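Long-range contacts in peptidoglycan-N-acetylmuramic acid deacetylase PdaC (Bacillus subtilis subsp. subtilis str. 168, PDB 6H8N), which removes acetyl groups from N-acetylmuramic acid in peptidoglycan, a change that confers lysozyme resistance, and also deacetylates short chitin oligomers: residues T15-P20 / T155-D160; A39-L44 / E61-G66; K10-T15 / N148-G153. The protein carries 1 engineered substitution. One frame throughout, in Å; residues are numbered along the deposited sequence. Where two conformers were deposited one is given.

This chain is the C-terminal NodB-homology (deacetylase) domain of the membrane protein PdaC. All three contacts involve its main parallel sheet, contact 3 only through strand 11-17. Contact 1 and contact 2 are buried and neighbours: strand 11-17 pairs with 155-159 in the first, and strand 40-43, next to 11-17, pairs with 64-67 in the second. At the C-terminal ends of its strands contact 1 carries a zinc ligand and, by similarity, active-site positions, one of them engineered. Contact 2 is mainly backbone ladder and apolar packing, fixed at its start by an asparagine. Contact 3 shares Thr15 with contact 1 but lies farther out, partly buried. There a loop aspartate and a glycine N-H bind the beginning of strand 11-17.

Contact 1. Residues T15-P20 / T155-D160; sequences TFSDGP and TILIHD. Engineered in segment 15-20: Ser17 (natural residue Asp). With ZN (zinc ion), chain C; PO4 (phosphate ion), chain D.
Thr15 holds OG1 between its backbone N and carbonyl carbon (chi1 74°), which brings the hydroxyl to the carbonyl of Ile156. His159 turns CG beside its backbone N (chi1 -59°), and CD2 of its ring comes near the carboxylate of Asp18. Thr15 OG1 donates to Ile156 O at 2.7 Å, and Thr15 N donates to the same Ile156 O at 2.9 Å, so one carbonyl is gripped twice. The parallel ladder continues with Ile158 N to Thr15 O and Ser17 N to Ile158 O.

Phe16 and Ile158 lie side by side on one face of the sheet, with Phe16 CE1 3.7 Å from Ile158 CB. Helix 163-178 packs on that pair. Thr15, Ser17, Leu157 and His159 point to the other face. This is the active-site end of the CE4 deacetylase fold: residues 15-20, TFDDGP in the natural protein, form family motif 1, and Leu157, Ile158 and His159 match motif 5 (LxH). Ser17 is engineered and replaces the natural Asp, the proton acceptor by similarity. Its OG, like Thr15 OG1, binds Arg106 and sits 3.5 Å from Leu157 CD1.

Asp18 OD1 binds zinc, with His68, His72 and O3 of a phosphate probably from the crystallisation liquor. Asp18 OD2 lies 3.2 Å from His159 CD2, with carboxylate and ring planes 34° apart. His159, the proton donor by similarity, sends NE2 to phosphate O2 at 2.7 Å, almost straight and in the ring plane. Its ND1 is hydrogen-bonded to Asp133, and Leu157 CD1 lies over one ring face near the rim.

Asp160 N binds Ser17 O from above the carbonyl plane. A water lies between Phe16 O, Gly19 N and Asp160 OD1. Asp160 OD1 also takes a weak bond from Gly19 N at 3.3 Å, while OD2 binds Thr25.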
ATOM      1  N   THR A  15      -2.908  -2.891  -1.220  1.00  9.09           N
ATOM      2  CA  THR A  15      -1.736  -2.341  -0.567  1.00  8.70           C
ATOM      3  C   THR A  15      -1.032  -3.422   0.228  1.00  8.98           C
ATOM      4  O   THR A  15      -1.659  -4.373   0.741  1.00  9.63           O
ATOM      5  CB  THR A  15      -2.071  -1.145   0.340  1.00  9.54           C
ATOM      6  OG1 THR A  15      -2.713  -1.575   1.548  1.00  9.55           O
ATOM      7  CG2 THR A  15      -2.931  -0.131  -0.396  1.00  9.79           C
ATOM      8  N   PHE A  16       0.291  -3.292   0.297  1.00  8.77           N
ATOM      9  CA  PHE A  16       1.157  -4.319   0.852  1.00  8.82           C
ATOM     10  C   PHE A  16       2.120  -3.702   1.844  1.00 11.19           C
ATOM     11  O   PHE A  16       2.921  -2.845   1.460  1.00 15.72           O
ATOM     12  CB  PHE A  16       1.949  -5.011  -0.253  1.00 10.21           C
ATOM     13  CG  PHE A  16       1.076  -5.715  -1.231  1.00  9.78           C
ATOM     14  CD1 PHE A  16       0.594  -6.966  -0.929  1.00 10.18           C
ATOM     15  CD2 PHE A  16       0.725  -5.138  -2.431  1.00 10.49           C
ATOM     16  CE1 PHE A  16      -0.225  -7.628  -1.784  1.00 11.34           C
ATOM     17  CE2 PHE A  16      -0.113  -5.786  -3.309  1.00  9.93           C
ATOM     18  CZ  PHE A  16      -0.596  -7.045  -2.986  1.00 11.24           C
ATOM     19  N   SER A  17       2.099  -4.175   3.079  1.00  8.29           N
ATOM     20  CA  SER A  17       2.982  -3.679   4.125  1.00  8.84           C
ATOM     21  C   SER A  17       4.012  -4.723   4.509  1.00  8.51           C
ATOM     22  O   SER A  17       3.716  -5.913   4.548  1.00 10.05           O
ATOM     23  CB  SER A  17       2.173  -3.377   5.382  1.00  9.20           C
ATOM     24  OG  SER A  17       1.342  -2.251   5.185  1.00  9.28           O
ATOM     25  N   ASP A  18       5.213  -4.250   4.844  1.00  8.93           N
ATOM     26  CA  ASP A  18       6.255  -4.958   5.602  1.00  9.15           C
ATOM     27  C   ASP A  18       7.413  -5.451   4.759  1.00  9.83           C
ATOM     28  O   ASP A  18       8.416  -5.894   5.320  1.00 11.43           O
ATOM     29  CB  ASP A  18       5.745  -6.126   6.457  1.00  9.76           C
ATOM     30  CG  ASP A  18       4.829  -5.695   7.548  1.00 10.27           C
ATOM     31  OD1 ASP A  18       4.769  -4.500   7.843  1.00  9.97           O
ATOM     32  OD2 ASP A  18       4.108  -6.583   8.077  1.00 11.81           O
ATOM     33  N   GLY A  19       7.315  -5.349   3.448  1.00  9.61           N
ATOM     34  CA  GLY A  19       8.414  -5.721   2.568  1.00  9.63           C
ATOM     35  C   GLY A  19       9.396  -4.563   2.422  1.00  8.84           C
ATOM     36  O   GLY A  19       9.306  -3.555   3.126  1.00  9.84           O
ATOM     37  N   PRO A  20      10.320  -4.664   1.468  1.00  9.29           N
ATOM     38  CA  PRO A  20      10.397  -5.753   0.488  1.00 10.24           C
ATOM     39  C   PRO A  20      10.936  -7.051   1.046  1.00  9.65           C
ATOM     40  O   PRO A  20      11.749  -7.082   1.975  1.00 10.94           O
ATOM     41  CB  PRO A  20      11.381  -5.213  -0.550  1.00 11.09           C
ATOM     42  CG  PRO A  20      12.199  -4.221   0.181  1.00 11.56           C
ATOM     43  CD  PRO A  20      11.288  -3.596   1.176  1.00 10.67           C
ATOM     44  N   THR A 155      -9.695   0.007   0.111  1.00  9.35           N
ATOM     45  CA  THR A 155      -8.262  -0.204   0.252  1.00  9.14           C
ATOM     46  C   THR A 155      -8.043  -1.468   1.070  1.00  9.17           C
ATOM     47  O   THR A 155      -8.537  -1.574   2.203  1.00 10.36           O
ATOM     48  CB  THR A 155      -7.631   1.009   0.932  1.00 10.31           C
ATOM     49  OG1 THR A 155      -7.868   2.156   0.115  1.00 10.75           O
ATOM     50  CG2 THR A 155      -6.133   0.836   1.112  1.00 10.97           C
ATOM     51  N   ILE A 156      -7.301  -2.415   0.501  1.00  8.55           N
ATOM     52  CA  ILE A 156      -7.060  -3.730   1.094  0.57  8.74           C
ATOM     53  C   ILE A 156      -5.649  -3.762   1.651  1.00  9.56           C
ATOM     54  O   ILE A 156      -4.708  -3.305   0.994  1.00  9.87           O
ATOM     55  CB  ILE A 156      -7.232  -4.839   0.037  0.57  9.30           C
ATOM     56  CG1 ILE A 156      -8.670  -4.868  -0.487  0.57 11.25           C
ATOM     57  CG2 ILE A 156      -6.857  -6.192   0.610  0.57 12.13           C
ATOM     58  CD1 ILE A 156      -8.841  -5.611  -1.798  0.57 11.65           C
ATOM     59  N   LEU A 157      -5.485  -4.347   2.841  1.00  8.60           N
ATOM     60  CA  LEU A 157      -4.176  -4.567   3.466  1.00  8.63           C
ATOM     61  C   LEU A 157      -3.775  -6.033   3.397  1.00  8.94           C
ATOM     62  O   LEU A 157      -4.470  -6.897   3.941  1.00 10.55           O
ATOM     63  CB  LEU A 157      -4.213  -4.120   4.924  1.00  9.54           C
ATOM     64  CG  LEU A 157      -3.028  -4.502   5.816  1.00  9.38           C
ATOM     65  CD1 LEU A 157      -1.739  -3.910   5.260  1.00  9.43           C
ATOM     66  CD2 LEU A 157      -3.276  -4.074   7.258  1.00 10.41           C
ATOM     67  N   ILE A 158      -2.634  -6.309   2.769  1.00  8.99           N
ATOM     68  CA  ILE A 158      -1.972  -7.610   2.796  1.00  8.85           C
ATOM     69  C   ILE A 158      -0.534  -7.366   3.237  1.00  8.32           C
ATOM     70  O   ILE A 158       0.041  -6.308   2.950  1.00  9.06           O
ATOM     71  CB  ILE A 158      -2.019  -8.246   1.384  1.00  9.49           C
ATOM     72  CG1 ILE A 158      -3.476  -8.516   0.988  1.00 11.36           C
ATOM     73  CG2 ILE A 158      -1.159  -9.507   1.299  1.00 10.89           C
ATOM     74  CD1 ILE A 158      -3.686  -8.911  -0.444  1.00 21.74           C
ATOM     75  N   HIS A 159       0.061  -8.315   3.952  1.00  9.04           N
ATOM     76  CA  HIS A 159       1.454  -8.179   4.379  1.00  8.65           C
ATOM     77  C   HIS A 159       2.325  -9.040   3.472  1.00  9.52           C
ATOM     78  O   HIS A 159       2.217 -10.266   3.496  1.00 11.09           O
ATOM     79  CB  HIS A 159       1.578  -8.556   5.857  1.00  9.37           C
ATOM     80  CG  HIS A 159       0.711  -7.707   6.738  1.00  9.17           C
ATOM     81  ND1 HIS A 159      -0.615  -7.997   6.993  1.00 10.06           N
ATOM     82  CD2 HIS A 159       0.950  -6.522   7.357  1.00 10.39           C
ATOM     83  CE1 HIS A 159      -1.140  -7.050   7.753  1.00 10.03           C
ATOM     84  NE2 HIS A 159      -0.210  -6.143   7.986  1.00 10.53           N
ATOM     85  N   ASP A 160       3.190  -8.412   2.659  1.00 10.59           N
ATOM     86  CA  ASP A 160       3.888  -9.121   1.568  1.00 11.21           C
ATOM     87  C   ASP A 160       5.160  -9.806   2.023  1.00 12.80           C
ATOM     88  O   ASP A 160       6.156  -9.791   1.294  1.00 16.56           O
ATOM     89  CB  ASP A 160       4.152  -8.230   0.337  1.00 12.50           C
ATOM     90  CG  ASP A 160       5.046  -7.027   0.620  1.00 14.32           C
ATOM     91  OD1 ASP A 160       4.773  -6.305   1.590  1.00 13.16           O
ATOM     92  OD2 ASP A 160       6.002  -6.789  -0.183  1.00 13.83           O
TER
HETATM   93 ZN    ZN C 501       3.637  -3.571   9.132  1.00 10.15          ZN
HETATM   94  P   PO4 D 502       0.846  -3.776  10.233  1.00  9.56           P
HETATM   95  O1  PO4 D 502       0.710  -4.687  11.482  1.00 10.79           O
HETATM   96  O2  PO4 D 502      -0.448  -3.891   9.446  1.00 10.13           O
HETATM   97  O3  PO4 D 502       1.932  -4.362   9.394  1.00  9.92           O
HETATM   98  O4  PO4 D 502       1.181  -2.387  10.677  1.00 10.33           O
HETATM   99  O   HOH W   1       5.572  -3.759   1.434  1.00 14.92           O

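Contact 2. Residues A39-L44 / E61-G66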
ATOM      1  N   ALA A  39      -0.172  -1.515  -7.528  1.00  9.21           N
ATOM      2  CA  ALA A  39      -0.447  -1.539  -6.102  1.00  8.51           C
ATOM      3  C   ALA A  39       0.459  -0.534  -5.405  1.00  8.23           C
ATOM      4  O   ALA A  39       1.252   0.179  -6.035  1.00  8.69           O
ATOM      5  CB  ALA A  39      -0.259  -2.943  -5.534  1.00  9.97           C
ATOM      6  N   THR A  40       0.316  -0.470  -4.085  1.00  7.69           N
ATOM      7  CA  THR A  40       1.089   0.439  -3.261  1.00  7.94           C
ATOM      8  C   THR A  40       1.780  -0.383  -2.187  1.00  7.77           C
ATOM      9  O   THR A  40       1.120  -1.172  -1.499  1.00  8.65           O
ATOM     10  CB  THR A  40       0.183   1.484  -2.593  1.00  7.74           C
ATOM     11  OG1 THR A  40      -0.628   2.101  -3.598  1.00  8.74           O
ATOM     12  CG2 THR A  40       1.015   2.561  -1.919  1.00  9.75           C
ATOM     13  N   PHE A  41       3.095  -0.232  -2.064  1.00  7.57           N
ATOM     14  CA  PHE A  41       3.923  -1.009  -1.148  1.00  6.62           C
ATOM     15  C   PHE A  41       4.410  -0.081  -0.051  1.00  7.89           C
ATOM     16  O   PHE A  41       5.123   0.892  -0.332  1.00  7.92           O
ATOM     17  CB  PHE A  41       5.101  -1.627  -1.903  1.00  7.55           C
ATOM     18  CG  PHE A  41       4.685  -2.669  -2.893  1.00  8.30           C
ATOM     19  CD1 PHE A  41       4.252  -2.320  -4.156  1.00 10.24           C
ATOM     20  CD2 PHE A  41       4.680  -4.019  -2.536  1.00  7.84           C
ATOM     21  CE1 PHE A  41       3.823  -3.305  -5.061  1.00 10.17           C
ATOM     22  CE2 PHE A  41       4.245  -4.993  -3.424  1.00  9.87           C
ATOM     23  CZ  PHE A  41       3.834  -4.635  -4.692  1.00 10.46           C
ATOM     24  N   PHE A  42       4.029  -0.382   1.188  1.00  8.13           N
ATOM     25  CA  PHE A  42       4.462   0.369   2.359  1.00  7.60           C
ATOM     26  C   PHE A  42       5.633  -0.394   2.950  1.00  7.99           C
ATOM     27  O   PHE A  42       5.469  -1.467   3.546  1.00  8.58           O
ATOM     28  CB  PHE A  42       3.290   0.544   3.317  1.00  8.41           C
ATOM     29  CG  PHE A  42       2.265   1.500   2.792  1.00  7.90           C
ATOM     30  CD1 PHE A  42       2.405   2.851   3.015  1.00  9.23           C
ATOM     31  CD2 PHE A  42       1.192   1.054   2.013  1.00  8.19           C
ATOM     32  CE1 PHE A  42       1.486   3.760   2.499  1.00  9.60           C
ATOM     33  CE2 PHE A  42       0.269   1.961   1.500  1.00  8.74           C
ATOM     34  CZ  PHE A  42       0.415   3.310   1.764  1.00  9.66           C
ATOM     35  N   VAL A  43       6.816   0.151   2.743  1.00  8.25           N
ATOM     36  CA  VAL A  43       8.078  -0.565   2.924  1.00  7.63           C
ATOM     37  C   VAL A  43       8.742  -0.161   4.233  1.00  9.03           C
ATOM     38  O   VAL A  43       8.651   0.985   4.697  1.00  8.64           O
ATOM     39  CB  VAL A  43       9.044  -0.350   1.731  1.00  8.04           C
ATOM     40  CG1 VAL A  43       8.419  -0.871   0.435  1.00  9.52           C
ATOM     41  CG2 VAL A  43       9.445   1.097   1.594  1.00  8.63           C
ATOM     42  N   LEU A  44       9.453  -1.132   4.807  1.00  8.92           N
ATOM     43  CA  LEU A  44      10.303  -0.914   5.966  1.00  8.65           C
ATOM     44  C   LEU A  44      11.674  -0.447   5.503  1.00  9.84           C
ATOM     45  O   LEU A  44      12.284  -1.074   4.641  1.00  9.75           O
ATOM     46  CB  LEU A  44      10.446  -2.210   6.760  1.00 10.87           C
ATOM     47  CG  LEU A  44       9.232  -2.539   7.612  1.00 11.80           C
ATOM     48  CD1 LEU A  44       9.339  -3.950   8.146  1.00 16.78           C
ATOM     49  CD2 LEU A  44       9.075  -1.587   8.774  1.00 13.94           C
ATOM     50  N   GLU A  61       8.004  -0.699 -12.318  1.00 10.13           N
ATOM     51  CA  GLU A  61       6.783  -1.328 -12.813  1.00 10.54           C
ATOM     52  C   GLU A  61       5.528  -0.530 -12.485  1.00 10.92           C
ATOM     53  O   GLU A  61       4.420  -1.040 -12.675  1.00 12.06           O
ATOM     54  CB  GLU A  61       6.720  -2.786 -12.338  1.00 10.18           C
ATOM     55  CG  GLU A  61       7.885  -3.588 -12.948  1.00 12.20           C
ATOM     56  CD  GLU A  61       7.906  -5.082 -12.673  1.00 14.63           C
ATOM     57  OE1 GLU A  61       7.013  -5.600 -11.981  1.00 14.70           O
ATOM     58  OE2 GLU A  61       8.847  -5.763 -13.171  1.00 15.22           O
ATOM     59  N   GLY A  62       5.671   0.727 -12.068  1.00  9.97           N
ATOM     60  CA  GLY A  62       4.545   1.615 -11.959  1.00 10.33           C
ATOM     61  C   GLY A  62       3.819   1.595 -10.636  1.00  9.64           C
ATOM     62  O   GLY A  62       2.757   2.202 -10.524  1.00 12.23           O
ATOM     63  N   ASN A  63       4.350   0.921  -9.634  1.00  9.72           N
ATOM     64  CA  ASN A  63       3.713   0.863  -8.331  1.00  8.47           C
ATOM     65  C   ASN A  63       4.140   2.042  -7.468  1.00  9.22           C
ATOM     66  O   ASN A  63       5.189   2.657  -7.685  1.00 11.24           O
ATOM     67  CB  ASN A  63       4.041  -0.473  -7.691  1.00  9.39           C
ATOM     68  CG  ASN A  63       3.617  -1.610  -8.571  1.00  8.77           C
ATOM     69  OD1 ASN A  63       2.412  -1.852  -8.738  1.00  9.67           O
ATOM     70  ND2 ASN A  63       4.585  -2.324  -9.151  1.00  9.42           N
ATOM     71  N   GLU A  64       3.307   2.361  -6.494  1.00  8.28           N
ATOM     72  CA  GLU A  64       3.570   3.449  -5.572  1.00  8.53           C
ATOM     73  C   GLU A  64       4.249   2.882  -4.333  1.00  8.25           C
ATOM     74  O   GLU A  64       3.982   1.741  -3.932  1.00  8.48           O
ATOM     75  CB  GLU A  64       2.266   4.168  -5.201  1.00  9.71           C
ATOM     76  CG  GLU A  64       2.473   5.384  -4.313  1.00  9.24           C
ATOM     77  CD  GLU A  64       1.254   6.264  -4.193  1.00 12.13           C
ATOM     78  OE1 GLU A  64       0.126   5.810  -4.396  1.00 10.08           O
ATOM     79  OE2 GLU A  64       1.437   7.469  -3.862  1.00 13.95           O
ATOM     80  N   VAL A  65       5.140   3.670  -3.737  1.00  8.63           N
ATOM     81  CA  VAL A  65       5.874   3.279  -2.542  1.00  7.91           C
ATOM     82  C   VAL A  65       5.561   4.258  -1.428  1.00  7.94           C
ATOM     83  O   VAL A  65       5.694   5.478  -1.599  1.00  9.11           O
ATOM     84  CB  VAL A  65       7.384   3.212  -2.804  1.00  9.14           C
ATOM     85  CG1 VAL A  65       8.157   2.947  -1.507  1.00 10.50           C
ATOM     86  CG2 VAL A  65       7.665   2.142  -3.826  1.00  9.73           C
ATOM     87  N   GLY A  66       5.185   3.713  -0.270  1.00  7.58           N
ATOM     88  CA  GLY A  66       4.947   4.487   0.925  1.00  8.26           C
ATOM     89  C   GLY A  66       5.896   4.075   2.037  1.00  8.58           C
ATOM     90  O   GLY A  66       6.569   3.054   1.961  1.00  8.48           O
TER
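A beta-alpha-beta crossover of the deacetylase fold is closed here by the pairing of Thr40, Phe41 and Phe42 with Glu64, Val65 and Gly66. Strand 40-43 leads through helices 45-50 and 52-60 to the parallel strand 64-67. Glu64 N binds Ala39 O, and Phe41 N binds Glu64 O. Gly66 N binds Phe41 O at 2.8 Å, and Val43 N binds Gly66 O.

Asn63 extends this pattern with its side chain. CG stands beside the backbone N (chi1 -57°), which points the amide at the start of the other strand. Asn63 OD1 accepts from Ala39 N at 2.9 Å, in the amide plane and on a lone pair. Asn63 ND2 binds Met58 O, near the end of helix 52-60, where a Schellman motif has Gly62 as its C-prime residue.

The edge of the Phe41 ring meets Asn63, with CE1 3.9 Å from Asn63 CB and the ring and amide planes 79° apart. Val43 CG2 touches Val65 CG1 at 3.8 Å, the two side chains crossing near a right angle. On the other face, Phe42 CD1 comes within 3.7 Å of Gly66 CA, and Thr40 CG2 lies alongside Glu64 CB. Glu64 OE2 binds Ser187.

Bonds at both ends of the Asn63 amide fix its rotation, and the buried N-H of Ala39 is satisfied by a side chain.

Contact 3. Residues K10-T15 / N148-G153; sequences KVIALT and NQAGDG
This is a partly buried contact between a loop and a strand: Asp152 and Gly153, in the loop after helix 139-149, bind Val11 at the start of strand 11-17. It lies away from the annotated sites. Two hydrogen bonds hold both polar backbone atoms of Val11. Val11 N donates to Asp152 OD1 at 2.9 Å, with an N-H...O angle of 161°, and meets the oxygen almost end-on to its C-O bond. Gly153 N returns a bond to Val11 O at 2.8 Å, tilted from the carbonyl plane.

The Asp152 side chain has CG anti to the backbone N (chi1 176°), and this swings OD1 over to the strand. OD1 also rests 3.3 Å from Lys10 CA and 3.6 Å from Val11 CG2. The other oxygen, OD2, makes a salt bridge with Arg196 of helix 186-197. The carboxylate thus joins the strand to that helix, and the arginine probably stabilises its negative charge.

Apolar packing is slight. Ile12 CD1 touches Ala150 CB at 3.9 Å and passes 3.7 Å from Gly151 O. Gly153 has a positive phi of 79°, and from it the chain turns into the next strand, 155-159, where Ile156 N binds Ala13 O. A helix, a short loop and a strand added parallel to its neighbour are the repeating connection of the distorted beta/alpha-barrel of the NodB-homology (CE4) domain.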
ATOM      1  N   LYS A  10     -15.058   0.598 -11.848  1.00 14.27           N
ATOM      2  CA  LYS A  10     -14.672   0.206 -10.504  1.00 12.50           C
ATOM      3  C   LYS A  10     -13.175   0.376 -10.293  1.00 12.07           C
ATOM      4  O   LYS A  10     -12.368   0.098 -11.177  1.00 11.95           O
ATOM      5  CB  LYS A  10     -15.020  -1.263 -10.249  1.00 14.30           C
ATOM      6  CG  LYS A  10     -16.513  -1.512 -10.108  1.00 17.56           C
ATOM      7  CD  LYS A  10     -16.815  -2.900  -9.575  1.00 19.90           C
ATOM      8  CE  LYS A  10     -16.247  -3.987 -10.445  1.00 21.09           C
ATOM      9  NZ  LYS A  10     -16.826  -3.970 -11.812  1.00 25.22           N
ATOM     10  N   VAL A  11     -12.812   0.790  -9.085  1.00 10.43           N
ATOM     11  CA  VAL A  11     -11.418   0.903  -8.683  1.00 10.63           C
ATOM     12  C   VAL A  11     -11.247   0.253  -7.322  1.00  9.78           C
ATOM     13  O   VAL A  11     -12.173   0.204  -6.509  1.00 10.69           O
ATOM     14  CB  VAL A  11     -10.945   2.374  -8.635  1.00 11.99           C
ATOM     15  CG1 VAL A  11     -11.025   3.020 -10.014  1.00 13.54           C
ATOM     16  CG2 VAL A  11     -11.744   3.168  -7.608  1.00 13.00           C
ATOM     17  N   ILE A  12     -10.042  -0.239  -7.071  1.00  9.60           N
ATOM     18  CA  ILE A  12      -9.690  -0.771  -5.765  1.00  9.14           C
ATOM     19  C   ILE A  12      -8.195  -0.582  -5.583  1.00  9.32           C
ATOM     20  O   ILE A  12      -7.424  -0.630  -6.547  1.00 10.50           O
ATOM     21  CB  ILE A  12     -10.138  -2.248  -5.657  1.00 11.00           C
ATOM     22  CG1 ILE A  12     -10.139  -2.743  -4.209  1.00 13.28           C
ATOM     23  CG2 ILE A  12      -9.298  -3.150  -6.556  1.00 11.27           C
ATOM     24  CD1 ILE A  12     -11.030  -3.966  -4.010  1.00 13.37           C
ATOM     25  N   ALA A  13      -7.781  -0.361  -4.340  1.00  9.63           N
ATOM     26  CA  ALA A  13      -6.370  -0.164  -3.991  1.00  8.94           C
ATOM     27  C   ALA A  13      -5.885  -1.353  -3.172  1.00  9.01           C
ATOM     28  O   ALA A  13      -6.185  -1.464  -1.978  1.00 10.28           O
ATOM     29  CB  ALA A  13      -6.182   1.137  -3.227  1.00  9.99           C
ATOM     30  N   LEU A  14      -5.114  -2.227  -3.799  1.00  8.96           N
ATOM     31  CA  LEU A  14      -4.411  -3.269  -3.068  1.00  8.52           C
ATOM     32  C   LEU A  14      -3.133  -2.687  -2.504  1.00  8.98           C
ATOM     33  O   LEU A  14      -2.351  -2.063  -3.229  1.00  9.84           O
ATOM     34  CB  LEU A  14      -4.068  -4.436  -3.987  1.00 11.20           C
ATOM     35  CG  LEU A  14      -5.217  -5.140  -4.642  1.00 14.40           C
ATOM     36  CD1 LEU A  14      -4.709  -6.267  -5.507  1.00 15.90           C
ATOM     37  CD2 LEU A  14      -6.139  -5.672  -3.590  1.00 19.92           C
ATOM     38  N   THR A  15      -2.908  -2.891  -1.220  1.00  9.09           N
ATOM     39  CA  THR A  15      -1.736  -2.341  -0.567  1.00  8.70           C
ATOM     40  C   THR A  15      -1.032  -3.422   0.228  1.00  8.98           C
ATOM     41  O   THR A  15      -1.659  -4.373   0.741  1.00  9.63           O
ATOM     42  CB  THR A  15      -2.071  -1.145   0.340  1.00  9.54           C
ATOM     43  OG1 THR A  15      -2.713  -1.575   1.548  1.00  9.55           O
ATOM     44  CG2 THR A  15      -2.931  -0.131  -0.396  1.00  9.79           C
ATOM     45  N   ASN A 148     -14.808 -11.412  -0.129  1.00 11.46           N
ATOM     46  CA  ASN A 148     -16.125 -11.145   0.423  1.00 12.64           C
ATOM     47  C   ASN A 148     -16.297  -9.678   0.799  1.00 12.79           C
ATOM     48  O   ASN A 148     -17.426  -9.175   0.806  1.00 18.41           O
ATOM     49  CB  ASN A 148     -16.394 -12.044   1.624  1.00 14.63           C
ATOM     50  CG  ASN A 148     -16.606 -13.487   1.229  1.00 22.45           C
ATOM     51  OD1 ASN A 148     -16.833 -13.795   0.062  1.00 25.07           O
ATOM     52  ND2 ASN A 148     -16.515 -14.380   2.199  1.00 28.53           N
ATOM     53  N   GLN A 149     -15.208  -8.976   1.112  1.00 11.77           N
ATOM     54  CA  GLN A 149     -15.270  -7.583   1.537  1.00 12.00           C
ATOM     55  C   GLN A 149     -14.896  -6.593   0.441  1.00 11.35           C
ATOM     56  O   GLN A 149     -15.072  -5.383   0.633  1.00 12.84           O
ATOM     57  CB  GLN A 149     -14.349  -7.379   2.743  1.00 12.94           C
ATOM     58  CG  GLN A 149     -14.798  -8.143   3.977  1.00 14.99           C
ATOM     59  CD  GLN A 149     -13.772  -8.100   5.091  1.00 24.40           C
ATOM     60  OE1 GLN A 149     -13.421  -7.033   5.592  1.00 31.97           O
ATOM     61  NE2 GLN A 149     -13.281  -9.274   5.486  1.00 31.86           N
ATOM     62  N   ALA A 150     -14.364  -7.061  -0.674  1.00 11.78           N
ATOM     63  CA  ALA A 150     -13.914  -6.153  -1.718  1.00 11.88           C
ATOM     64  C   ALA A 150     -15.094  -5.367  -2.270  1.00 12.88           C
ATOM     65  O   ALA A 150     -16.225  -5.854  -2.346  1.00 13.39           O
ATOM     66  CB  ALA A 150     -13.252  -6.942  -2.843  1.00 15.13           C
ATOM     67  N   GLY A 151     -14.820  -4.126  -2.660  1.00 11.40           N
ATOM     68  CA  GLY A 151     -15.809  -3.297  -3.316  1.00 11.17           C
ATOM     69  C   GLY A 151     -15.125  -2.076  -3.872  1.00 10.00           C
ATOM     70  O   GLY A 151     -13.982  -1.784  -3.535  1.00 10.01           O
ATOM     71  N   ASP A 152     -15.834  -1.390  -4.762  1.00 10.41           N
ATOM     72  CA  ASP A 152     -15.320  -0.170  -5.350  1.00 10.68           C
ATOM     73  C   ASP A 152     -14.877   0.804  -4.269  1.00 10.73           C
ATOM     74  O   ASP A 152     -15.558   0.999  -3.254  1.00 11.67           O
ATOM     75  CB  ASP A 152     -16.410   0.484  -6.184  1.00 12.21           C
ATOM     76  CG  ASP A 152     -15.977   1.817  -6.743  1.00 12.71           C
ATOM     77  OD1 ASP A 152     -15.120   1.838  -7.645  1.00 12.14           O
ATOM     78  OD2 ASP A 152     -16.502   2.841  -6.240  1.00 16.57           O
ATOM     79  N   GLY A 153     -13.722   1.420  -4.519  1.00 10.83           N
ATOM     80  CA  GLY A 153     -13.185   2.459  -3.683  1.00 10.67           C
ATOM     81  C   GLY A 153     -12.497   1.995  -2.424  1.00 10.37           C
ATOM     82  O   GLY A 153     -12.016   2.837  -1.664  1.00 11.36           O
TER